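Side-chain contacts in uncharacterized protein (Danio rerio, PDB 5HBA), which forms the A subunit of complement C1q, whose trimeric globular domain probably recognises targets for the classical pathway of innate immunity: residues Gly93-Leu98 with Phe129-Asn134; Phe6-Asn11 with Phe35-Gly40; Phe42-Lys45 with Val49-Phe52; Cys63-Ser68 with Pro73-Phe78. One frame throughout, in Å; residues are numbered along the deposited sequence.

All four contacts lie in the two-sheet sandwich of a C1q domain, and no ligand site is defined among them. Interactions 1 and 3 are close neighbours, their centres about 6 Å apart, because strand 48-59 runs between the two strands of interaction 1 and Val-49 packs on Val-95. Interactions 2 and 3, with centres about 13 Å apart, share the core between the sheets: the Phe-6 ring touches both Phe-42 and Phe-52. Interaction 4 is the hairpin at one border of its sheet. Its Leu-66, Val-74, Leu-76 and Phe-78 pack on strand 87-98 of interaction 1, while its centre is about 17 Å from that of interaction 2.

Interaction 1 of 4, residues Gly93-Leu98 with Phe129-Asn134; sequences GAVLTL and FLIYRN
Val-95 meets Ile-131 across the intervening strand 48-59, which explains why CA of Val-95 and CA of Ile-131 are 8.8 Å apart and side chains alone must bridge the distance. Both methyls of Val-95 converge on one atom: CG2 lies 3.9 Å from Ile-131 CD1, and CG1 is scarcely farther from it. On the isoleucine, CG1 is anti to the carbonyl carbon (chi1 -62°) and the chain then extends to put CD1 at this junction, the two side chains meeting at about a right angle. A branched valine and a long isoleucine suit such a buried, purely apolar bridge. Both also pack between subunits, Val-95 on Phe-6 and Ile-131 on Phe-129 of the second subunit.

Next along the strand, Leu-96 turns to the opposite side and rests on Val-74. Thr-97 brings the contact to the surface: its CG2, anti to the backbone N (chi1 -52° for OG1), approaches Asn-134 ND2 at 3.9 Å, again nearly at right angles. Leu-98 then contributes its carbonyl, with O 3.5 Å from Asn-134 ND2, a proximity that does not amount to a hydrogen bond. Asn-134, polar as befits an exposed chain end, also touches Pro-47.

Opposite Val-49, Ile-131 and Tyr-132 face the same residue and form a classic beta bulge. It marks the corner taken by the last strand in this antiparallel sheet of the C1q/TNF jelly roll, at a face used in trimer assembly.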
loop_
_atom_site.group_PDB
_atom_site.type_symbol
_atom_site.label_atom_id
_atom_site.label_comp_id
_atom_site.label_asym_id
_atom_site.label_seq_id
_atom_site.Cartn_x
_atom_site.Cartn_y
_atom_site.Cartn_z
ATOM N N GLY A 93 -1.321 6.449 -0.286
ATOM C CA GLY A 93 -2.615 6.254 -0.904
ATOM C C GLY A 93 -3.733 6.569 0.052
ATOM O O GLY A 93 -3.492 6.874 1.233
ATOM N N ALA A 94 -4.965 6.509 -0.449
ATOM C CA ALA A 94 -6.117 6.919 0.346
ATOM C C ALA A 94 -7.415 6.371 -0.215
ATOM O O ALA A 94 -7.482 5.990 -1.384
ATOM C CB ALA A 94 -6.186 8.444 0.437
ATOM N N VAL A 95 -8.442 6.326 0.632
ATOM C CA VAL A 95 -9.808 6.098 0.169
ATOM C C VAL A 95 -10.487 7.453 -0.040
ATOM O O VAL A 95 -10.618 8.251 0.898
ATOM C CB VAL A 95 -10.620 5.239 1.156
ATOM C CG1 VAL A 95 -12.104 5.322 0.837
ATOM C CG2 VAL A 95 -10.162 3.794 1.087
ATOM N N LEU A 96 -10.895 7.723 -1.278
ATOM C CA LEU A 96 -11.439 9.032 -1.633
ATOM C C LEU A 96 -12.843 8.938 -2.232
ATOM O O LEU A 96 -13.150 8.003 -2.973
ATOM C CB LEU A 96 -10.520 9.714 -2.655
ATOM C CG LEU A 96 -9.050 9.912 -2.278
ATOM C CD1 LEU A 96 -8.285 10.548 -3.446
ATOM C CD2 LEU A 96 -8.934 10.767 -1.037
ATOM N N THR A 97 -13.677 9.930 -1.928
ATOM C CA THR A 97 -14.992 10.068 -2.544
ATOM C C THR A 97 -14.862 11.017 -3.722
ATOM O O THR A 97 -14.404 12.152 -3.551
ATOM C CB THR A 97 -16.008 10.683 -1.551
ATOM O OG1 THR A 97 -15.994 9.936 -0.333
ATOM C CG2 THR A 97 -17.407 10.664 -2.136
ATOM N N LEU A 98 -15.265 10.569 -4.909
ATOM C CA LEU A 98 -15.093 11.377 -6.107
ATOM C C LEU A 98 -16.414 11.659 -6.828
ATOM O O LEU A 98 -17.312 10.813 -6.857
ATOM C CB LEU A 98 -14.118 10.700 -7.073
ATOM C CG LEU A 98 -12.714 10.339 -6.578
ATOM C CD1 LEU A 98 -11.969 9.580 -7.674
ATOM C CD2 LEU A 98 -11.939 11.586 -6.183
ATOM N N PHE A 129 -8.997 1.605 -7.805
ATOM C CA PHE A 129 -10.235 0.921 -8.175
ATOM C C PHE A 129 -11.442 1.442 -7.403
ATOM O O PHE A 129 -11.313 1.969 -6.288
ATOM C CB PHE A 129 -10.104 -0.608 -8.038
ATOM C CG PHE A 129 -9.583 -1.060 -6.705
ATOM C CD1 PHE A 129 -10.447 -1.235 -5.629
ATOM C CD2 PHE A 129 -8.231 -1.315 -6.527
ATOM C CE1 PHE A 129 -9.967 -1.654 -4.401
ATOM C CE2 PHE A 129 -7.744 -1.731 -5.291
ATOM C CZ PHE A 129 -8.613 -1.905 -4.236
ATOM N N LEU A 130 -12.613 1.311 -8.016
ATOM C CA LEU A 130 -13.867 1.681 -7.374
ATOM C C LEU A 130 -14.170 0.721 -6.230
ATOM O O LEU A 130 -14.041 -0.497 -6.384
ATOM C CB LEU A 130 -15.014 1.637 -8.396
ATOM C CG LEU A 130 -16.415 1.904 -7.823
ATOM C CD1 LEU A 130 -16.546 3.364 -7.477
ATOM C CD2 LEU A 130 -17.518 1.484 -8.780
ATOM N N ILE A 131 -14.566 1.268 -5.081
ATOM C CA ILE A 131 -15.057 0.440 -3.984
ATOM C C ILE A 131 -16.579 0.299 -4.098
ATOM O O ILE A 131 -17.111 -0.815 -4.079
ATOM C CB ILE A 131 -14.657 1.009 -2.607
ATOM C CG1 ILE A 131 -13.127 1.036 -2.463
ATOM C CG2 ILE A 131 -15.294 0.189 -1.485
ATOM C CD1 ILE A 131 -12.636 1.932 -1.300
ATOM N N TYR A 132 -17.282 1.421 -4.215
ATOM C CA TYR A 132 -18.723 1.369 -4.459
ATOM C C TYR A 132 -19.231 2.606 -5.196
ATOM O O TYR A 132 -18.663 3.698 -5.065
ATOM C CB TYR A 132 -19.499 1.118 -3.153
ATOM C CG TYR A 132 -19.637 2.312 -2.223
ATOM C CD1 TYR A 132 -20.614 3.282 -2.446
ATOM C CD2 TYR A 132 -18.821 2.449 -1.102
ATOM C CE1 TYR A 132 -20.760 4.369 -1.600
ATOM C CE2 TYR A 132 -18.963 3.539 -0.241
ATOM C CZ TYR A 132 -19.936 4.492 -0.500
ATOM O OH TYR A 132 -20.094 5.582 0.333
ATOM N N ARG A 133 -20.307 2.432 -5.964
ATOM C CA ARG A 133 -20.909 3.528 -6.728
ATOM C C ARG A 133 -21.740 4.467 -5.864
ATOM O O ARG A 133 -22.566 4.013 -5.070
ATOM C CB ARG A 133 -21.799 2.973 -7.845
ATOM C CG ARG A 133 -21.044 2.422 -9.023
ATOM C CD ARG A 133 -21.978 1.752 -10.019
ATOM N NE ARG A 133 -21.280 1.418 -11.261
ATOM C CZ ARG A 133 -20.580 0.304 -11.458
ATOM N NH1 ARG A 133 -20.478 -0.603 -10.494
ATOM N NH2 ARG A 133 -19.980 0.097 -12.622
ATOM N N ASN A 134 -21.524 5.772 -6.037
ATOM C CA ASN A 134 -22.297 6.811 -5.346
ATOM C C ASN A 134 -23.743 6.781 -5.812
ATOM O O ASN A 134 -24.071 7.360 -6.853
ATOM C CB ASN A 134 -21.731 8.212 -5.643
ATOM C CG ASN A 134 -20.866 8.760 -4.521
ATOM O OD1 ASN A 134 -20.964 8.326 -3.368
ATOM N ND2 ASN A 134 -20.017 9.742 -4.854
#

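Interaction 2 of 4, residues Phe6-Asn11 with Phe35-Gly40; sequences FSVLRN and FQIKTG
The rings of Phe-6 and Phe-35 meet obliquely, their planes inclined at 39° and their centroids 4.8 Å apart. Phe-35 CD2 stands over one face of the Phe-6 ring, displaced toward its rim, and lies 3.6 Å from Phe-6 CE1. Phe-6 reaches this place with CG between its backbone N and carbonyl carbon (chi1 74°), the crowded position.

Val-8 approaches Phe-35 differently, laying its branches over a ring face. Its CG2 makes a CH-pi contact 4.0 Å from the Phe-35 centroid, while CG1 spans two partners, resting on Phe-35 CD1 as well as lying 3.7 Å from Ile-37 CG2. A beta-branched residue suits the spot because both methyls can lie over the ring while one still reaches the isoleucine.

Phe-6 also meets the rings of Phe-126, edge-to-face, and Phe-42. With an alanine here, the ring face under Phe-35 CD2 would be gone, and the Phe-35 ring is likely to be freer to turn at a gap among these aromatics. Strand 5-10 belongs to one sheet and strand 35-36 to the other, so the phenylalanines and valine fill the hydrophobic interior between the sheets of the C1q jelly roll.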
loop_
_atom_site.group_PDB
_atom_site.type_symbol
_atom_site.label_atom_id
_atom_site.label_comp_id
_atom_site.label_asym_id
_atom_site.label_seq_id
_atom_site.Cartn_x
_atom_site.Cartn_y
_atom_site.Cartn_z
ATOM N N PHE A 6 -7.493 0.308 -12.286
ATOM C CA PHE A 6 -6.322 0.560 -13.119
ATOM C C PHE A 6 -5.002 0.285 -12.409
ATOM O O PHE A 6 -4.908 0.324 -11.172
ATOM C CB PHE A 6 -6.322 2.001 -13.644
ATOM C CG PHE A 6 -5.972 3.022 -12.598
ATOM C CD1 PHE A 6 -4.641 3.354 -12.346
ATOM C CD2 PHE A 6 -6.968 3.653 -11.871
ATOM C CE1 PHE A 6 -4.312 4.284 -11.366
ATOM C CE2 PHE A 6 -6.651 4.595 -10.889
ATOM C CZ PHE A 6 -5.316 4.908 -10.635
ATOM N N SER A 7 -3.982 0.035 -13.220
ATOM C CA SER A 7 -2.620 -0.110 -12.749
ATOM C C SER A 7 -1.711 0.413 -13.852
ATOM O O SER A 7 -1.682 -0.142 -14.970
ATOM C CB SER A 7 -2.316 -1.579 -12.454
ATOM O OG SER A 7 -0.998 -1.725 -11.968
ATOM N N VAL A 8 -0.990 1.490 -13.556
ATOM C CA VAL A 8 -0.113 2.120 -14.549
ATOM C C VAL A 8 1.326 2.194 -14.049
ATOM O O VAL A 8 1.569 2.392 -12.854
ATOM C CB VAL A 8 -0.625 3.531 -14.953
ATOM C CG1 VAL A 8 -1.919 3.407 -15.749
ATOM C CG2 VAL A 8 -0.849 4.399 -13.699
ATOM N N LEU A 9 2.272 2.022 -14.971
ATOM C CA LEU A 9 3.689 1.936 -14.627
ATOM C C LEU A 9 4.518 3.019 -15.312
ATOM O O LEU A 9 4.318 3.330 -16.492
ATOM C CB LEU A 9 4.226 0.548 -15.008
ATOM C CG LEU A 9 5.736 0.282 -15.072
ATOM C CD1 LEU A 9 6.402 0.335 -13.702
ATOM C CD2 LEU A 9 6.005 -1.059 -15.743
ATOM N N ARG A 10 5.447 3.598 -14.565
ATOM C CA ARG A 10 6.408 4.522 -15.148
ATOM C C ARG A 10 7.781 3.905 -14.995
ATOM O O ARG A 10 8.234 3.700 -13.868
ATOM C CB ARG A 10 6.396 5.879 -14.436
ATOM C CG ARG A 10 7.405 6.860 -15.047
ATOM C CD ARG A 10 7.562 8.144 -14.239
ATOM N NE ARG A 10 8.608 8.973 -14.831
ATOM C CZ ARG A 10 8.385 9.946 -15.714
ATOM N NH1 ARG A 10 7.140 10.231 -16.090
ATOM N NH2 ARG A 10 9.406 10.643 -16.205
ATOM N N ASN A 11 8.420 3.591 -16.125
ATOM C CA ASN A 11 9.780 3.060 -16.142
ATOM C C ASN A 11 10.496 3.582 -17.380
ATOM O O ASN A 11 10.403 2.991 -18.451
ATOM C CB ASN A 11 9.782 1.527 -16.150
ATOM C CG ASN A 11 11.184 0.938 -15.947
ATOM O OD1 ASN A 11 12.050 1.562 -15.340
ATOM N ND2 ASN A 11 11.398 -0.270 -16.449
ATOM N N PHE A 35 -7.971 6.091 -17.108
ATOM C CA PHE A 35 -6.656 6.687 -16.914
ATOM C C PHE A 35 -5.976 7.104 -18.220
ATOM O O PHE A 35 -5.891 6.319 -19.167
ATOM C CB PHE A 35 -5.732 5.727 -16.159
ATOM C CG PHE A 35 -4.664 6.430 -15.377
ATOM C CD1 PHE A 35 -3.518 6.900 -16.009
ATOM C CD2 PHE A 35 -4.819 6.647 -14.015
ATOM C CE1 PHE A 35 -2.543 7.568 -15.292
ATOM C CE2 PHE A 35 -3.851 7.315 -13.291
ATOM C CZ PHE A 35 -2.713 7.782 -13.930
ATOM N N GLN A 36 -5.463 8.329 -18.256
ATOM C CA GLN A 36 -4.685 8.784 -19.400
ATOM C C GLN A 36 -3.212 8.852 -19.015
ATOM O O GLN A 36 -2.793 9.740 -18.263
ATOM C CB GLN A 36 -5.188 10.148 -19.899
ATOM C CG GLN A 36 -6.524 10.071 -20.657
ATOM C CD GLN A 36 -7.000 11.429 -21.173
ATOM O OE1 GLN A 36 -6.192 12.282 -21.552
ATOM N NE2 GLN A 36 -8.315 11.637 -21.177
ATOM N N ILE A 37 -2.418 7.918 -19.532
ATOM C CA ILE A 37 -1.033 7.839 -19.093
ATOM C C ILE A 37 -0.204 9.015 -19.601
ATOM O O ILE A 37 0.828 9.336 -19.021
ATOM C CB ILE A 37 -0.356 6.498 -19.473
ATOM C CG1 ILE A 37 -0.333 6.296 -20.984
ATOM C CG2 ILE A 37 -1.041 5.331 -18.765
ATOM C CD1 ILE A 37 0.463 5.040 -21.404
ATOM N N LYS A 38 -0.656 9.668 -20.671
ATOM C CA LYS A 38 0.060 10.833 -21.194
ATOM C C LYS A 38 -0.095 12.094 -20.343
ATOM O O LYS A 38 0.746 12.988 -20.408
ATOM C CB LYS A 38 -0.366 11.145 -22.637
ATOM C CG LYS A 38 0.089 10.132 -23.667
ATOM C CD LYS A 38 -0.139 10.692 -25.079
ATOM C CE LYS A 38 -0.187 9.594 -26.126
ATOM N NZ LYS A 38 -0.604 10.147 -27.453
ATOM N N THR A 39 -1.165 12.179 -19.558
ATOM C CA THR A 39 -1.380 13.366 -18.738
ATOM C C THR A 39 -1.137 13.055 -17.258
ATOM O O THR A 39 -0.965 13.967 -16.434
ATOM C CB THR A 39 -2.808 13.919 -18.891
ATOM O OG1 THR A 39 -3.750 12.934 -18.451
ATOM C CG2 THR A 39 -3.099 14.300 -20.351
ATOM N N GLY A 40 -1.156 11.766 -16.923
ATOM C CA GLY A 40 -0.981 11.337 -15.543
ATOM C C GLY A 40 -2.244 11.382 -14.695
ATOM O O GLY A 40 -2.182 11.146 -13.478
#

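Interaction 3 of 4, residues Phe42-Lys45 with Val49-Phe52; sequences FTCK and VYYF
Phe-42, Tyr-50 and Phe-52 form an aromatic cluster in which Phe-42 serves both neighbours, offering its edge to one ring and a face to the other. Toward Tyr-50 the pair is an offset edge-to-face contact: the planes stand at 63°, and Phe-42 CZ comes within 3.5 Å of Tyr-50 CE2. Toward Phe-52 the roles reverse, for the edge of Phe-52 points at a face of Phe-42, with planes at 73° and Phe-52 CZ 3.7 Å from Phe-42 CD2. Phe-42 holds CG anti to its backbone N (chi1 169°), which carries the ring across to the facing strand.

That strand, 48-59, lies in one sheet of the C1q sandwich and strand 41-43 in the other, so the rings fill the interior between them. Tyr-50 and Phe-52, two residues apart on one strand, both point inward, and Leu-98 packs against all three aromatics.

Tyrosine suits its place because its hydroxyl lies at the border of the apolar cluster. Tyr-50 OH is hydrogen-bonded to Val-46 O and accepts from a water at 2.6 Å. The same water accepts from Lys-45 N at 2.9 Å and so ties the two chain segments together. Beside the hydroxyl, Cys-44 SG lies 3.8 Å from Tyr-50 OH and 5.0 Å from the ring centroid, an oblique sulfur-aromatic contact.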
loop_
_atom_site.group_PDB
_atom_site.type_symbol
_atom_site.label_atom_id
_atom_site.label_comp_id
_atom_site.label_asym_id
_atom_site.label_seq_id
_atom_site.Cartn_x
_atom_site.Cartn_y
_atom_site.Cartn_z
ATOM N N PHE A 42 -6.044 10.154 -13.474
ATOM C CA PHE A 42 -7.275 9.381 -13.425
ATOM C C PHE A 42 -8.397 10.401 -13.445
ATOM O O PHE A 42 -8.381 11.349 -12.659
ATOM C CB PHE A 42 -7.368 8.567 -12.135
ATOM C CG PHE A 42 -8.721 7.954 -11.902
ATOM C CD1 PHE A 42 -9.037 6.716 -12.448
ATOM C CD2 PHE A 42 -9.674 8.609 -11.132
ATOM C CE1 PHE A 42 -10.280 6.143 -12.234
ATOM C CE2 PHE A 42 -10.924 8.042 -10.919
ATOM C CZ PHE A 42 -11.228 6.811 -11.475
ATOM N N THR A 43 -9.363 10.216 -14.340
ATOM C CA THR A 43 -10.550 11.069 -14.376
ATOM C C THR A 43 -11.791 10.226 -14.105
ATOM O O THR A 43 -12.103 9.300 -14.851
ATOM C CB THR A 43 -10.721 11.771 -15.743
ATOM O OG1 THR A 43 -9.600 12.633 -15.985
ATOM C CG2 THR A 43 -12.014 12.608 -15.757
ATOM N N CYS A 44 -12.499 10.563 -13.035
ATOM C CA CYS A 44 -13.694 9.831 -12.633
ATOM C C CYS A 44 -14.826 9.929 -13.669
ATOM O O CYS A 44 -15.260 11.032 -14.025
ATOM C CB CYS A 44 -14.177 10.371 -11.282
ATOM S SG CYS A 44 -15.629 9.536 -10.590
ATOM N N LYS A 45 -15.289 8.777 -14.148
ATOM C CA LYS A 45 -16.504 8.693 -14.957
ATOM C C LYS A 45 -17.654 8.187 -14.092
ATOM O O LYS A 45 -18.797 8.622 -14.240
ATOM C CB LYS A 45 -16.321 7.737 -16.144
ATOM C CG LYS A 45 -15.415 8.224 -17.256
ATOM C CD LYS A 45 -15.493 7.245 -18.433
ATOM C CE LYS A 45 -14.170 7.112 -19.145
ATOM N NZ LYS A 45 -14.099 5.813 -19.860
ATOM N N VAL A 49 -16.865 5.940 -4.247
ATOM C CA VAL A 49 -15.760 5.901 -3.305
ATOM C C VAL A 49 -14.671 4.996 -3.887
ATOM O O VAL A 49 -14.953 3.877 -4.331
ATOM C CB VAL A 49 -16.239 5.403 -1.934
ATOM C CG1 VAL A 49 -15.069 5.236 -0.984
ATOM C CG2 VAL A 49 -17.251 6.390 -1.355
ATOM N N TYR A 50 -13.435 5.491 -3.907
ATOM C CA TYR A 50 -12.349 4.807 -4.600
ATOM C C TYR A 50 -11.179 4.524 -3.676
ATOM O O TYR A 50 -10.983 5.238 -2.694
ATOM C CB TYR A 50 -11.837 5.692 -5.737
ATOM C CG TYR A 50 -12.716 5.721 -6.963
ATOM C CD1 TYR A 50 -13.853 6.518 -7.009
ATOM C CD2 TYR A 50 -12.392 4.963 -8.084
ATOM C CE1 TYR A 50 -14.655 6.549 -8.142
ATOM C CE2 TYR A 50 -13.180 4.986 -9.216
ATOM C CZ TYR A 50 -14.314 5.779 -9.239
ATOM O OH TYR A 50 -15.086 5.793 -10.376
ATOM N N TYR A 51 -10.384 3.508 -4.008
ATOM C CA TYR A 51 -9.086 3.343 -3.363
ATOM C C TYR A 51 -7.960 3.660 -4.348
ATOM O O TYR A 51 -7.976 3.201 -5.497
ATOM C CB TYR A 51 -8.917 1.924 -2.796
ATOM C CG TYR A 51 -7.569 1.700 -2.148
ATOM C CD1 TYR A 51 -7.216 2.385 -0.995
ATOM C CD2 TYR A 51 -6.644 0.822 -2.703
ATOM C CE1 TYR A 51 -5.988 2.197 -0.404
ATOM C CE2 TYR A 51 -5.410 0.621 -2.115
ATOM C CZ TYR A 51 -5.094 1.309 -0.964
ATOM O OH TYR A 51 -3.872 1.123 -0.382
ATOM N N PHE A 52 -6.988 4.448 -3.895
ATOM C CA PHE A 52 -5.807 4.766 -4.701
ATOM C C PHE A 52 -4.546 4.433 -3.901
ATOM O O PHE A 52 -4.507 4.632 -2.684
ATOM C CB PHE A 52 -5.781 6.258 -5.053
ATOM C CG PHE A 52 -6.877 6.687 -5.983
ATOM C CD1 PHE A 52 -6.699 6.630 -7.364
ATOM C CD2 PHE A 52 -8.078 7.177 -5.484
ATOM C CE1 PHE A 52 -7.716 7.042 -8.231
ATOM C CE2 PHE A 52 -9.092 7.587 -6.342
ATOM C CZ PHE A 52 -8.912 7.510 -7.716
HETATM O O HOH W 1 -14.700 6.256 -12.932
#

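Interaction 4 of 4, residues Cys63-Ser68 with Pro73-Phe78; sequences CLRLKS and PVSLSF
Arg-65 lies across from Ser-77 in a non-hydrogen-bonded antiparallel pair and passes along the facing strand as it leaves the sheet. Its CB is 3.7 Å from Leu-76 O. Beyond it CG lies 3.5 Å from Ser-77 OG, and CD comes within 3.6 Å of Ser-75 OG, the chain running extended through chi2 and chi3. At the tip NE gives a weak bond to a water that is also bonded to Ser-75 OG, while NH2 donates, at 3.0 Å, to a second water held by Ser-77 OG. The guanidinium further makes a cation-pi contact with Phe-109. A lysine in its place would lack the separate NE and NH2 donors, and at least one of the serine-bound waters would probably lose its mate.

The two strands form a beta hairpin on the border of a C1q-domain sheet, and the Cys-63 to Cys-79 disulfide joins them beyond the Leu-64 and Phe-78 pair. Leu-64, Leu-66, Leu-76 and Phe-78 occupy the other face, apolar because it packs on the second sheet.

Lys-67 shares the polar face with Arg-65. Bent at chi3 (87°) and chi4, it curls back to donate from NZ to Ser-75 OG at 3.1 Å. Near the turn Ser-68 N donates to Val-74 O, and Ser-68 OG, on a side chain small enough to meet the backbone, accepts from Val-74 N at 3.1 Å and is also hydrogen-bonded to Ser-70 OG.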
loop_
_atom_site.group_PDB
_atom_site.type_symbol
_atom_site.label_atom_id
_atom_site.label_comp_id
_atom_site.label_asym_id
_atom_site.label_seq_id
_atom_site.Cartn_x
_atom_site.Cartn_y
_atom_site.Cartn_z
ATOM N N CYS A 63 9.825 12.764 -2.471
ATOM C CA CYS A 63 8.572 13.258 -1.924
ATOM C C CYS A 63 7.504 13.233 -3.021
ATOM O O CYS A 63 7.731 13.723 -4.135
ATOM C CB CYS A 63 8.750 14.683 -1.412
ATOM S SG CYS A 63 9.460 14.794 0.246
ATOM N N LEU A 64 6.351 12.649 -2.705
ATOM C CA LEU A 64 5.226 12.618 -3.626
ATOM C C LEU A 64 3.944 13.041 -2.930
ATOM O O LEU A 64 3.720 12.733 -1.744
ATOM C CB LEU A 64 5.065 11.221 -4.234
ATOM C CG LEU A 64 6.083 10.829 -5.310
ATOM C CD1 LEU A 64 6.233 9.340 -5.346
ATOM C CD2 LEU A 64 5.632 11.315 -6.697
ATOM N N ARG A 65 3.105 13.770 -3.659
ATOM C CA ARG A 65 1.790 14.121 -3.151
ATOM C C ARG A 65 0.743 13.337 -3.912
ATOM O O ARG A 65 0.851 13.170 -5.128
ATOM C CB ARG A 65 1.519 15.618 -3.335
ATOM C CG ARG A 65 2.265 16.507 -2.385
ATOM C CD ARG A 65 1.689 17.934 -2.378
ATOM N NE ARG A 65 2.438 18.774 -1.444
ATOM C CZ ARG A 65 3.430 19.582 -1.805
ATOM N NH1 ARG A 65 3.775 19.683 -3.080
ATOM N NH2 ARG A 65 4.070 20.300 -0.892
ATOM N N LEU A 66 -0.266 12.844 -3.202
ATOM C CA LEU A 66 -1.470 12.362 -3.879
ATOM C C LEU A 66 -2.452 13.525 -3.895
ATOM O O LEU A 66 -2.762 14.094 -2.840
ATOM C CB LEU A 66 -2.076 11.166 -3.138
ATOM C CG LEU A 66 -3.406 10.623 -3.663
ATOM C CD1 LEU A 66 -3.201 9.865 -5.007
ATOM C CD2 LEU A 66 -4.019 9.714 -2.612
ATOM N N LYS A 67 -2.935 13.891 -5.079
ATOM C CA LYS A 67 -3.768 15.087 -5.219
ATOM C C LYS A 67 -5.080 14.794 -5.948
ATOM O O LYS A 67 -5.177 13.813 -6.686
ATOM C CB LYS A 67 -2.997 16.196 -5.962
ATOM C CG LYS A 67 -1.825 16.813 -5.174
ATOM C CD LYS A 67 -1.224 18.031 -5.892
ATOM C CE LYS A 67 -1.951 19.342 -5.551
ATOM N NZ LYS A 67 -1.684 19.779 -4.136
ATOM N N SER A 68 -6.091 15.643 -5.735
ATOM C CA SER A 68 -7.353 15.549 -6.484
ATOM C C SER A 68 -7.940 16.933 -6.776
ATOM O O SER A 68 -7.627 17.905 -6.081
ATOM C CB SER A 68 -8.402 14.764 -5.691
ATOM O OG SER A 68 -8.904 15.552 -4.618
ATOM N N PRO A 73 -10.509 19.683 -1.754
ATOM C CA PRO A 73 -9.476 18.971 -2.508
ATOM C C PRO A 73 -8.597 18.135 -1.586
ATOM O O PRO A 73 -8.530 18.400 -0.383
ATOM C CB PRO A 73 -8.670 20.105 -3.165
ATOM C CG PRO A 73 -9.187 21.421 -2.532
ATOM C CD PRO A 73 -10.073 21.038 -1.383
ATOM N N VAL A 74 -7.959 17.114 -2.143
ATOM C CA VAL A 74 -7.074 16.272 -1.361
ATOM C C VAL A 74 -5.649 16.630 -1.710
ATOM O O VAL A 74 -5.319 16.832 -2.883
ATOM C CB VAL A 74 -7.325 14.778 -1.647
ATOM C CG1 VAL A 74 -6.244 13.900 -1.006
ATOM C CG2 VAL A 74 -8.700 14.387 -1.145
ATOM N N SER A 75 -4.807 16.726 -0.687
ATOM C CA SER A 75 -3.369 16.879 -0.891
ATOM C C SER A 75 -2.645 16.144 0.237
ATOM O O SER A 75 -2.535 16.664 1.353
ATOM C CB SER A 75 -2.994 18.366 -0.909
ATOM O OG SER A 75 -1.639 18.546 -1.278
ATOM N N LEU A 76 -2.195 14.920 -0.038
ATOM C CA LEU A 76 -1.510 14.112 0.981
ATOM C C LEU A 76 -0.060 13.892 0.570
ATOM O O LEU A 76 0.206 13.495 -0.568
ATOM C CB LEU A 76 -2.200 12.754 1.155
ATOM C CG LEU A 76 -3.657 12.762 1.600
ATOM C CD1 LEU A 76 -4.215 11.370 1.468
ATOM C CD2 LEU A 76 -3.773 13.259 3.056
ATOM N N SER A 77 0.866 14.123 1.496
ATOM C CA SER A 77 2.301 14.014 1.214
ATOM C C SER A 77 2.919 12.751 1.811
ATOM O O SER A 77 2.602 12.346 2.936
ATOM C CB SER A 77 3.053 15.242 1.765
ATOM O OG SER A 77 2.610 16.434 1.132
ATOM N N PHE A 78 3.826 12.143 1.058
ATOM C CA PHE A 78 4.536 10.960 1.511
ATOM C C PHE A 78 5.990 11.147 1.127
ATOM O O PHE A 78 6.300 11.232 -0.057
ATOM C CB PHE A 78 3.957 9.708 0.841
ATOM C CG PHE A 78 2.488 9.515 1.108
ATOM C CD1 PHE A 78 2.052 8.868 2.266
ATOM C CD2 PHE A 78 1.542 10.012 0.227
ATOM C CE1 PHE A 78 0.680 8.713 2.523
ATOM C CE2 PHE A 78 0.177 9.856 0.472
ATOM C CZ PHE A 78 -0.251 9.210 1.620
HETATM O O HOH W 2 3.854 18.538 1.491
HETATM O O HOH W 3 0.231 18.935 0.634
#